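Local coordinates for protein inositol-1-monophosphatase (Nostoc sp., PDB 5ZHH) that probably hydrolyses inositol monophosphates to free inositol and phosphate, at residues G219-L222 against L223-G227; E56-R59 against R60-Q64; A161-R164 against R165-D169. All coordinates share one frame; numbering follows the deposited sequence.

Interaction 1: G219-L222 against L223-G227; sequences GVIL and LEEAG
Gly219 and Leu223 begin the closing turns of helix 213-225, which ends in a Schellman motif at Gly227. The O of Gly219 accepts from Leu223 N at 2.9 Å, the first of four successive i to i+4 bonds. Val220 sends its O to Glu224 N, and its methyl CG1 runs alongside the Glu224 side chain, 4.0 Å from the carboxylate carbon CD; here the glutamate offers its hydrocarbon as well, CG resting 3.2 Å from Val220 O. Ile221 O takes Glu225 N at 2.8 Å. Its side chain sends CG1 anti to the backbone N (chi1 -178°), and CD1 ends 4.1 Å from CG of Glu225, the two chains running alongside each other. The Glu225 chain bends at chi2, and its OE1 and OE2 accept from Gly135 N and Gly133 N. Leu222 faces helix 191-199, touching Ala196 and Ala199, and its O receives Ala226 N in a more bent bond, N-H...O 143°. Leu223 packs on Val198 of that helix and on Ala247 of strand 245-248. Gly227 then leaves the helix with phi 103°, its N donating back to Glu224 O at 3.0 Å.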
ATOM      1  N   GLY A 219     -19.082 -14.985  -4.660  1.00 30.29           N
ATOM      2  CA  GLY A 219     -18.232 -15.810  -3.819  1.00 24.23           C
ATOM      3  C   GLY A 219     -18.364 -17.291  -4.099  1.00 24.80           C
ATOM      4  O   GLY A 219     -17.402 -18.045  -3.922  1.00 27.68           O
ATOM      5  N   VAL A 220     -19.543 -17.731  -4.541  1.00 25.19           N
ATOM      6  CA  VAL A 220     -19.754 -19.156  -4.784  1.00 26.20           C
ATOM      7  C   VAL A 220     -18.854 -19.646  -5.914  1.00 27.97           C
ATOM      8  O   VAL A 220     -18.162 -20.664  -5.780  1.00 26.93           O
ATOM      9  CB  VAL A 220     -21.241 -19.443  -5.065  1.00 26.13           C
ATOM     10  CG1 VAL A 220     -21.411 -20.809  -5.710  1.00 26.50           C
ATOM     11  CG2 VAL A 220     -22.046 -19.382  -3.760  1.00 24.72           C
ATOM     12  N   ILE A 221     -18.834 -18.927  -7.043  1.00 28.08           N
ATOM     13  CA  ILE A 221     -18.009 -19.383  -8.160  1.00 29.25           C
ATOM     14  C   ILE A 221     -16.529 -19.195  -7.844  1.00 28.50           C
ATOM     15  O   ILE A 221     -15.696 -20.036  -8.201  1.00 28.40           O
ATOM     16  CB  ILE A 221     -18.418 -18.687  -9.476  1.00 30.99           C
ATOM     17  CG1 ILE A 221     -17.571 -19.210 -10.641  1.00 31.26           C
ATOM     18  CG2 ILE A 221     -18.283 -17.172  -9.390  1.00 28.31           C
ATOM     19  CD1 ILE A 221     -17.715 -20.710 -10.891  1.00 32.18           C
ATOM     20  N   LEU A 222     -16.183 -18.105  -7.150  1.00 26.73           N
ATOM     21  CA  LEU A 222     -14.813 -17.911  -6.684  1.00 27.66           C
ATOM     22  C   LEU A 222     -14.340 -19.103  -5.867  1.00 27.46           C
ATOM     23  O   LEU A 222     -13.254 -19.646  -6.102  1.00 27.08           O
ATOM     24  CB  LEU A 222     -14.725 -16.642  -5.838  1.00 26.08           C
ATOM     25  CG  LEU A 222     -13.330 -16.296  -5.316  1.00 26.10           C
ATOM     26  CD1 LEU A 222     -12.478 -15.730  -6.463  1.00 24.37           C
ATOM     27  CD2 LEU A 222     -13.401 -15.311  -4.154  1.00 25.93           C
ATOM     28  N   LEU A 223     -15.157 -19.528  -4.901  1.00 25.85           N
ATOM     29  CA  LEU A 223     -14.761 -20.625  -4.030  1.00 24.14           C
ATOM     30  C   LEU A 223     -14.665 -21.926  -4.813  1.00 24.92           C
ATOM     31  O   LEU A 223     -13.715 -22.697  -4.635  1.00 25.89           O
ATOM     32  CB  LEU A 223     -15.759 -20.758  -2.875  1.00 22.71           C
ATOM     33  CG  LEU A 223     -15.572 -21.958  -1.950  1.00 26.24           C
ATOM     34  CD1 LEU A 223     -14.170 -21.944  -1.390  1.00 25.62           C
ATOM     35  CD2 LEU A 223     -16.587 -21.912  -0.812  1.00 22.65           C
ATOM     36  N   GLU A 224     -15.629 -22.181  -5.700  1.00 25.25           N
ATOM     37  CA  GLU A 224     -15.582 -23.404  -6.493  1.00 28.73           C
ATOM     38  C   GLU A 224     -14.352 -23.445  -7.393  1.00 27.69           C
ATOM     39  O   GLU A 224     -13.687 -24.483  -7.497  1.00 29.62           O
ATOM     40  CB  GLU A 224     -16.864 -23.547  -7.312  1.00 30.32           C
ATOM     41  CG  GLU A 224     -18.096 -23.822  -6.441  1.00 30.29           C
ATOM     42  CD  GLU A 224     -19.372 -23.913  -7.253  1.00 33.67           C
ATOM     43  OE1 GLU A 224     -20.284 -24.657  -6.846  1.00 36.13           O
ATOM     44  OE2 GLU A 224     -19.461 -23.254  -8.310  1.00 35.22           O
ATOM     45  N   GLU A 225     -14.025 -22.322  -8.040  1.00 28.48           N
ATOM     46  CA  GLU A 225     -12.822 -22.275  -8.867  1.00 29.71           C
ATOM     47  C   GLU A 225     -11.561 -22.456  -8.033  1.00 29.43           C
ATOM     48  O   GLU A 225     -10.555 -22.971  -8.531  1.00 32.11           O
ATOM     49  CB  GLU A 225     -12.770 -20.956  -9.643  1.00 33.66           C
ATOM     50  CG  GLU A 225     -13.648 -20.943 -10.892  1.00 34.81           C
ATOM     51  CD  GLU A 225     -13.246 -22.006 -11.901  1.00 35.41           C
ATOM     52  OE1 GLU A 225     -12.069 -22.005 -12.328  1.00 37.45           O
ATOM     53  OE2 GLU A 225     -14.100 -22.848 -12.253  1.00 32.50           O
ATOM     54  N   ALA A 226     -11.586 -22.023  -6.774  1.00 26.14           N
ATOM     55  CA  ALA A 226     -10.458 -22.197  -5.868  1.00 26.72           C
ATOM     56  C   ALA A 226     -10.342 -23.617  -5.326  1.00 29.48           C
ATOM     57  O   ALA A 226      -9.404 -23.901  -4.572  1.00 29.83           O
ATOM     58  CB  ALA A 226     -10.565 -21.216  -4.696  1.00 22.66           C
ATOM     59  N   GLY A 227     -11.269 -24.503  -5.672  1.00 29.43           N
ATOM     60  CA  GLY A 227     -11.212 -25.878  -5.236  1.00 29.05           C
ATOM     61  C   GLY A 227     -12.147 -26.236  -4.105  1.00 27.95           C
ATOM     62  O   GLY A 227     -12.059 -27.358  -3.591  1.00 30.16           O
TER

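Interaction 2: E56-R59 against R60-Q64; sequences EIIR and RHFPQ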
ATOM      1  N   GLU A  56     -24.122   1.471 -14.318  1.00 34.26           N
ATOM      2  CA  GLU A  56     -23.784   2.151 -15.562  1.00 35.21           C
ATOM      3  C   GLU A  56     -22.803   1.328 -16.388  1.00 34.29           C
ATOM      4  O   GLU A  56     -22.975   1.185 -17.603  1.00 38.12           O
ATOM      5  CB  GLU A  56     -23.213   3.537 -15.263  1.00 38.13           C
ATOM      6  CG  GLU A  56     -23.103   4.440 -16.489  1.00 39.40           C
ATOM      7  CD  GLU A  56     -21.867   4.157 -17.318  1.00 42.63           C
ATOM      8  OE1 GLU A  56     -20.860   3.693 -16.736  1.00 40.50           O
ATOM      9  OE2 GLU A  56     -21.903   4.396 -18.550  1.00 42.16           O
ATOM     10  N   ILE A  57     -21.788   0.752 -15.739  1.00 29.60           N
ATOM     11  CA  ILE A  57     -20.783  -0.019 -16.463  1.00 31.90           C
ATOM     12  C   ILE A  57     -21.391  -1.295 -17.032  1.00 31.80           C
ATOM     13  O   ILE A  57     -21.229  -1.602 -18.220  1.00 28.88           O
ATOM     14  CB  ILE A  57     -19.576  -0.318 -15.552  1.00 33.17           C
ATOM     15  CG1 ILE A  57     -18.838   0.981 -15.212  1.00 32.20           C
ATOM     16  CG2 ILE A  57     -18.647  -1.345 -16.197  1.00 32.95           C
ATOM     17  CD1 ILE A  57     -17.773   0.832 -14.137  1.00 33.02           C
ATOM     18  N   ILE A  58     -22.130  -2.041 -16.208  1.00 33.48           N
ATOM     19  CA  ILE A  58     -22.652  -3.326 -16.659  1.00 33.28           C
ATOM     20  C   ILE A  58     -23.652  -3.137 -17.789  1.00 32.88           C
ATOM     21  O   ILE A  58     -23.634  -3.879 -18.778  1.00 36.38           O
ATOM     22  CB  ILE A  58     -23.284  -4.095 -15.486  1.00 35.50           C
ATOM     23  CG1 ILE A  58     -22.227  -4.422 -14.429  1.00 39.29           C
ATOM     24  CG2 ILE A  58     -23.983  -5.355 -15.998  1.00 36.28           C
ATOM     25  CD1 ILE A  58     -21.227  -5.450 -14.879  1.00 44.17           C
ATOM     26  N   ARG A  59     -24.546  -2.151 -17.668  1.00 34.23           N
ATOM     27  CA  ARG A  59     -25.567  -1.984 -18.700  1.00 41.32           C
ATOM     28  C   ARG A  59     -24.980  -1.412 -19.985  1.00 38.67           C
ATOM     29  O   ARG A  59     -25.507  -1.679 -21.068  1.00 38.38           O
ATOM     30  CB  ARG A  59     -26.721  -1.106 -18.201  1.00 48.10           C
ATOM     31  CG  ARG A  59     -27.121  -1.334 -16.740  1.00 55.29           C
ATOM     32  CD  ARG A  59     -28.566  -1.071 -16.446  1.00 62.25           C
ATOM     33  NE  ARG A  59     -29.101   0.033 -17.239  1.00 68.37           N
ATOM     34  CZ  ARG A  59     -30.245   0.660 -16.977  1.00 72.08           C
ATOM     35  NH1 ARG A  59     -30.962   0.337 -15.926  1.00 73.41           N
ATOM     36  NH2 ARG A  59     -30.667   1.639 -17.763  1.00 72.78           N
ATOM     37  N   ARG A  60     -23.894  -0.637 -19.895  1.00 36.53           N
ATOM     38  CA  ARG A  60     -23.276  -0.106 -21.112  1.00 38.48           C
ATOM     39  C   ARG A  60     -22.566  -1.200 -21.901  1.00 37.72           C
ATOM     40  O   ARG A  60     -22.609  -1.208 -23.137  1.00 36.87           O
ATOM     41  CB  ARG A  60     -22.304   1.027 -20.766  1.00 36.24           C
ATOM     42  CG  ARG A  60     -21.469   1.517 -21.952  1.00 38.44           C
ATOM     43  CD  ARG A  60     -20.776   2.841 -21.660  1.00 37.40           C
ATOM     44  NE  ARG A  60     -20.328   2.944 -20.275  1.00 36.30           N
ATOM     45  CZ  ARG A  60     -19.195   2.425 -19.821  1.00 32.88           C
ATOM     46  NH1 ARG A  60     -18.394   1.765 -20.647  1.00 31.28           N
ATOM     47  NH2 ARG A  60     -18.866   2.565 -18.542  1.00 29.30           N
ATOM     48  N   HIS A  61     -21.898  -2.125 -21.210  1.00 35.68           N
ATOM     49  CA  HIS A  61     -21.214  -3.205 -21.909  1.00 33.81           C
ATOM     50  C   HIS A  61     -22.164  -4.335 -22.286  1.00 36.61           C
ATOM     51  O   HIS A  61     -22.001  -4.939 -23.354  1.00 36.13           O
ATOM     52  CB  HIS A  61     -20.066  -3.745 -21.056  1.00 30.25           C
ATOM     53  CG  HIS A  61     -18.899  -2.811 -20.953  1.00 33.74           C
ATOM     54  ND1 HIS A  61     -17.870  -2.809 -21.870  1.00 34.52           N
ATOM     55  CD2 HIS A  61     -18.594  -1.857 -20.042  1.00 34.04           C
ATOM     56  CE1 HIS A  61     -16.983  -1.889 -21.530  1.00 35.44           C
ATOM     57  NE2 HIS A  61     -17.399  -1.296 -20.426  1.00 34.18           N
ATOM     58  N   PHE A  62     -23.162  -4.621 -21.449  1.00 35.76           N
ATOM     59  CA  PHE A  62     -24.080  -5.741 -21.659  1.00 37.91           C
ATOM     60  C   PHE A  62     -25.521  -5.246 -21.562  1.00 39.39           C
ATOM     61  O   PHE A  62     -26.254  -5.588 -20.626  1.00 38.08           O
ATOM     62  CB  PHE A  62     -23.810  -6.855 -20.645  1.00 37.75           C
ATOM     63  CG  PHE A  62     -22.352  -7.245 -20.539  1.00 38.16           C
ATOM     64  CD1 PHE A  62     -21.691  -7.816 -21.616  1.00 39.81           C
ATOM     65  CD2 PHE A  62     -21.650  -7.044 -19.362  1.00 36.24           C
ATOM     66  CE1 PHE A  62     -20.355  -8.176 -21.520  1.00 37.90           C
ATOM     67  CE2 PHE A  62     -20.316  -7.405 -19.259  1.00 36.75           C
ATOM     68  CZ  PHE A  62     -19.668  -7.967 -20.338  1.00 35.29           C
ATOM     69  N   PRO A  63     -25.981  -4.483 -22.556  1.00 43.05           N
ATOM     70  CA  PRO A  63     -27.335  -3.900 -22.468  1.00 43.43           C
ATOM     71  C   PRO A  63     -28.458  -4.921 -22.418  1.00 43.70           C
ATOM     72  O   PRO A  63     -29.545  -4.586 -21.932  1.00 40.73           O
ATOM     73  CB  PRO A  63     -27.432  -3.027 -23.728  1.00 43.04           C
ATOM     74  CG  PRO A  63     -26.356  -3.505 -24.638  1.00 44.82           C
ATOM     75  CD  PRO A  63     -25.281  -4.117 -23.801  1.00 43.15           C
ATOM     76  N   GLN A  64     -28.242  -6.142 -22.904  1.00 46.46           N
ATOM     77  CA  GLN A  64     -29.285  -7.163 -22.930  1.00 50.27           C
ATOM     78  C   GLN A  64     -29.318  -8.029 -21.676  1.00 46.83           C
ATOM     79  O   GLN A  64     -30.211  -8.873 -21.549  1.00 45.03           O
ATOM     80  CB  GLN A  64     -29.141  -8.047 -24.175  1.00 56.46           C
ATOM     81  CG  GLN A  64     -29.811  -7.478 -25.434  1.00 60.43           C
ATOM     82  CD  GLN A  64     -29.354  -6.074 -25.770  1.00 64.31           C
ATOM     83  OE1 GLN A  64     -28.187  -5.850 -26.086  1.00 68.97           O
ATOM     84  NE2 GLN A  64     -30.274  -5.118 -25.701  1.00 64.86           N
TER
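Arg60 and Glu56 form an i to i+4 salt bridge on the last turns of helix 44-61, a compact example of how one side chain can serve its own helix and a neighbouring subunit together. At its root, CB of Arg60 lies 3.2 Å from Glu56 O, the same oxygen that accepts the Arg60 backbone N. CG stands anti to that N (chi1 172°), and the chain runs out extended before bending at chi3, where CD comes 3.7 Å from Glu56 OE2. The bend turns the guanidinium side-on to the carboxylate. NE meets OE2 of Glu56 at 2.8 Å in an almost straight bond (176°), and NH2 meets OE1 at 2.9 Å, using the syn lone pair of that oxygen; the two flat groups lie almost in one plane, with 24° between them. NH2 also lies 3.7 Å from CG1 of Ile57, while NH1 forms a salt bridge with Asp9 of the second subunit and a hydrogen bond with Thr6 there. One residue on, CD2 at the edge of the His61 ring approaches Ile57 O, and His61 NE2 bonds to the same Asp9. Gripped from two sides, the guanidinium is held against rotation, and the two carboxylates probably stabilise its positive charge, with Asp9 of the second subunit shared with His61, tying the helix end to the subunit interface.

Interaction 3: A161-R164 against R165-D169; sequences AYDR and RETPD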
ATOM      1  N   ALA A 161     -28.558 -13.159  10.962  1.00 28.98           N
ATOM      2  CA  ALA A 161     -29.445 -12.428  10.071  1.00 32.70           C
ATOM      3  C   ALA A 161     -30.172 -11.304  10.808  1.00 34.15           C
ATOM      4  O   ALA A 161     -30.254 -11.275  12.041  1.00 32.19           O
ATOM      5  CB  ALA A 161     -30.447 -13.383   9.420  1.00 33.07           C
ATOM      6  N   TYR A 162     -30.720 -10.372  10.025  1.00 34.80           N
ATOM      7  CA  TYR A 162     -31.463  -9.265  10.618  1.00 38.19           C
ATOM      8  C   TYR A 162     -32.710  -9.746  11.353  1.00 37.22           C
ATOM      9  O   TYR A 162     -33.168  -9.087  12.295  1.00 37.97           O
ATOM     10  CB  TYR A 162     -31.842  -8.247   9.544  1.00 46.35           C
ATOM     11  CG  TYR A 162     -30.649  -7.508   8.977  1.00 55.16           C
ATOM     12  CD1 TYR A 162     -29.919  -6.615   9.756  1.00 58.37           C
ATOM     13  CD2 TYR A 162     -30.250  -7.704   7.660  1.00 58.84           C
ATOM     14  CE1 TYR A 162     -28.820  -5.944   9.235  1.00 59.85           C
ATOM     15  CE2 TYR A 162     -29.159  -7.037   7.131  1.00 60.46           C
ATOM     16  CZ  TYR A 162     -28.448  -6.158   7.921  1.00 61.63           C
ATOM     17  OH  TYR A 162     -27.364  -5.496   7.393  1.00 64.41           O
ATOM     18  N   ASP A 163     -33.262 -10.891  10.962  1.00 38.11           N
ATOM     19  CA  ASP A 163     -34.486 -11.402  11.567  1.00 37.36           C
ATOM     20  C   ASP A 163     -34.236 -12.243  12.814  1.00 38.28           C
ATOM     21  O   ASP A 163     -35.167 -12.897  13.300  1.00 38.97           O
ATOM     22  CB  ASP A 163     -35.280 -12.221  10.543  1.00 40.23           C
ATOM     23  CG  ASP A 163     -34.607 -13.545  10.187  1.00 42.19           C
ATOM     24  OD1 ASP A 163     -33.449 -13.786  10.593  1.00 40.23           O
ATOM     25  OD2 ASP A 163     -35.255 -14.361   9.500  1.00 42.41           O
ATOM     26  N   ARG A 164     -33.014 -12.229  13.351  1.00 35.04           N
ATOM     27  CA  ARG A 164     -32.637 -13.188  14.384  1.00 37.88           C
ATOM     28  C   ARG A 164     -33.483 -13.074  15.647  1.00 38.86           C
ATOM     29  O   ARG A 164     -33.591 -14.054  16.391  1.00 38.10           O
ATOM     30  CB  ARG A 164     -31.154 -13.026  14.728  1.00 37.10           C
ATOM     31  CG  ARG A 164     -30.795 -11.671  15.296  1.00 35.73           C
ATOM     32  CD  ARG A 164     -29.291 -11.483  15.300  1.00 34.04           C
ATOM     33  NE  ARG A 164     -28.901 -10.165  15.782  1.00 34.64           N
ATOM     34  CZ  ARG A 164     -28.742  -9.105  14.998  1.00 37.99           C
ATOM     35  NH1 ARG A 164     -28.957  -9.207  13.691  1.00 37.21           N
ATOM     36  NH2 ARG A 164     -28.374  -7.940  15.518  1.00 39.95           N
ATOM     37  N   ARG A 165     -34.079 -11.911  15.912  1.00 38.12           N
ATOM     38  CA  ARG A 165     -34.897 -11.749  17.108  1.00 39.66           C
ATOM     39  C   ARG A 165     -36.312 -12.282  16.933  1.00 40.70           C
ATOM     40  O   ARG A 165     -37.025 -12.432  17.932  1.00 40.95           O
ATOM     41  CB  ARG A 165     -34.956 -10.273  17.512  1.00 39.85           C
ATOM     42  CG  ARG A 165     -33.589  -9.623  17.681  1.00 41.18           C
ATOM     43  CD  ARG A 165     -33.711  -8.110  17.792  1.00 42.59           C
ATOM     44  NE  ARG A 165     -32.411  -7.470  17.950  1.00 45.45           N
ATOM     45  CZ  ARG A 165     -31.662  -7.036  16.941  1.00 47.23           C
ATOM     46  NH1 ARG A 165     -30.490  -6.469  17.184  1.00 47.95           N
ATOM     47  NH2 ARG A 165     -32.085  -7.167  15.690  1.00 47.26           N
ATOM     48  N   GLU A 166     -36.737 -12.563  15.701  1.00 42.94           N
ATOM     49  CA  GLU A 166     -38.109 -12.973  15.422  1.00 48.24           C
ATOM     50  C   GLU A 166     -38.274 -14.473  15.234  1.00 47.87           C
ATOM     51  O   GLU A 166     -39.412 -14.952  15.204  1.00 48.36           O
ATOM     52  CB  GLU A 166     -38.664 -12.230  14.201  1.00 52.38           C
ATOM     53  CG  GLU A 166     -39.033 -10.785  14.521  1.00 57.26           C
ATOM     54  CD  GLU A 166     -37.846  -9.850  14.524  1.00 62.83           C
ATOM     55  OE1 GLU A 166     -37.084  -9.842  13.534  1.00 63.11           O
ATOM     56  OE2 GLU A 166     -37.648  -9.158  15.546  1.00 66.84           O
ATOM     57  N   THR A 167     -37.186 -15.215  15.090  1.00 44.56           N
ATOM     58  CA  THR A 167     -37.248 -16.657  14.931  1.00 42.36           C
ATOM     59  C   THR A 167     -36.340 -17.332  15.945  1.00 40.68           C
ATOM     60  O   THR A 167     -35.262 -16.817  16.260  1.00 40.98           O
ATOM     61  CB  THR A 167     -36.828 -17.080  13.516  1.00 42.26           C
ATOM     62  OG1 THR A 167     -36.633 -18.502  13.475  1.00 40.67           O
ATOM     63  CG2 THR A 167     -35.536 -16.365  13.091  1.00 41.75           C
ATOM     64  N   PRO A 168     -36.739 -18.497  16.462  1.00 41.20           N
ATOM     65  CA  PRO A 168     -35.826 -19.255  17.326  1.00 41.46           C
ATOM     66  C   PRO A 168     -34.647 -19.841  16.575  1.00 37.58           C
ATOM     67  O   PRO A 168     -33.600 -20.086  17.186  1.00 37.79           O
ATOM     68  CB  PRO A 168     -36.719 -20.362  17.901  1.00 44.50           C
ATOM     69  CG  PRO A 168     -37.789 -20.540  16.869  1.00 46.43           C
ATOM     70  CD  PRO A 168     -38.035 -19.174  16.286  1.00 43.37           C
ATOM     71  N   ASP A 169     -34.787 -20.069  15.269  1.00 36.16           N
ATOM     72  CA  ASP A 169     -33.687 -20.547  14.436  1.00 39.41           C
ATOM     73  C   ASP A 169     -32.830 -19.349  14.025  1.00 35.69           C
ATOM     74  O   ASP A 169     -32.859 -18.870  12.890  1.00 37.81           O
ATOM     75  CB  ASP A 169     -34.228 -21.307  13.237  1.00 42.60           C
ATOM     76  CG  ASP A 169     -33.139 -21.985  12.451  1.00 44.56           C
ATOM     77  OD1 ASP A 169     -32.024 -22.136  12.999  1.00 41.22           O
ATOM     78  OD2 ASP A 169     -33.404 -22.377  11.295  1.00 48.48           O
TER
HETATM   79  O   HOH W   1     -34.300  -9.476  14.473  1.00 44.58           O
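A type I beta turn from Ala161 to Arg164, in the loop between strand 156-158 and helix 172-181, leads into the contact, where the side chains of Arg164 and Arg165 run alongside each other. The Arg165 guanidinium lies obliquely over one face of the Arg164 guanidinium, the planes 49° apart. NH2 of Arg164 and NH1 of Arg165 are 3.1 Å apart, a close approach of like charges; NE of each arginine bonds to a backbone oxygen of the third subunit, Thr179 O and His180 O respectively. Arg164 CG sits between the backbone N and the carbonyl carbon (chi1 62°), which folds the chain back over the turn and lets NH1 reach Ala161 O at 2.9 Å; Arg164 N meets that oxygen from the opposite face. An alanine here is likely to leave Ala161 O without its side-chain donor and Thr179 O of the third subunit without the Arg164 NE bond. Glu166 N bonds to Asp163 O at 2.9 Å, from above the carbonyl plane. A water donates to Tyr162 O and Glu166 OE1. Asp163, whose OD1 pairs with Arg209, lays its carboxylate near CG2 of Thr167, and Thr167 OG1 accepts from Asp169 N, an ST turn in the loop ahead of helix 172-181.

All three contacts are local, each within one continuous run of chain, yet their chemistry follows their place in the fold. Interaction 1 is the buried one, a helix end wedged among helix 191-199 and strands 135-138 and 245-248, and its bonds are chiefly backbone ones. Interaction 2 also closes a helix, 44-61, but the contact is only partly buried and its charges are shared with the second subunit. Interaction 3 has no regular secondary structure; it is a loop that uses turns, a water and paired arginines, which face the third subunit. No two of them touch. The centres of interactions 1 and 2 are about 25 Å apart. Those of interactions 1 and 3 are about 28 Å apart, and those of interactions 2 and 3 about 37 Å.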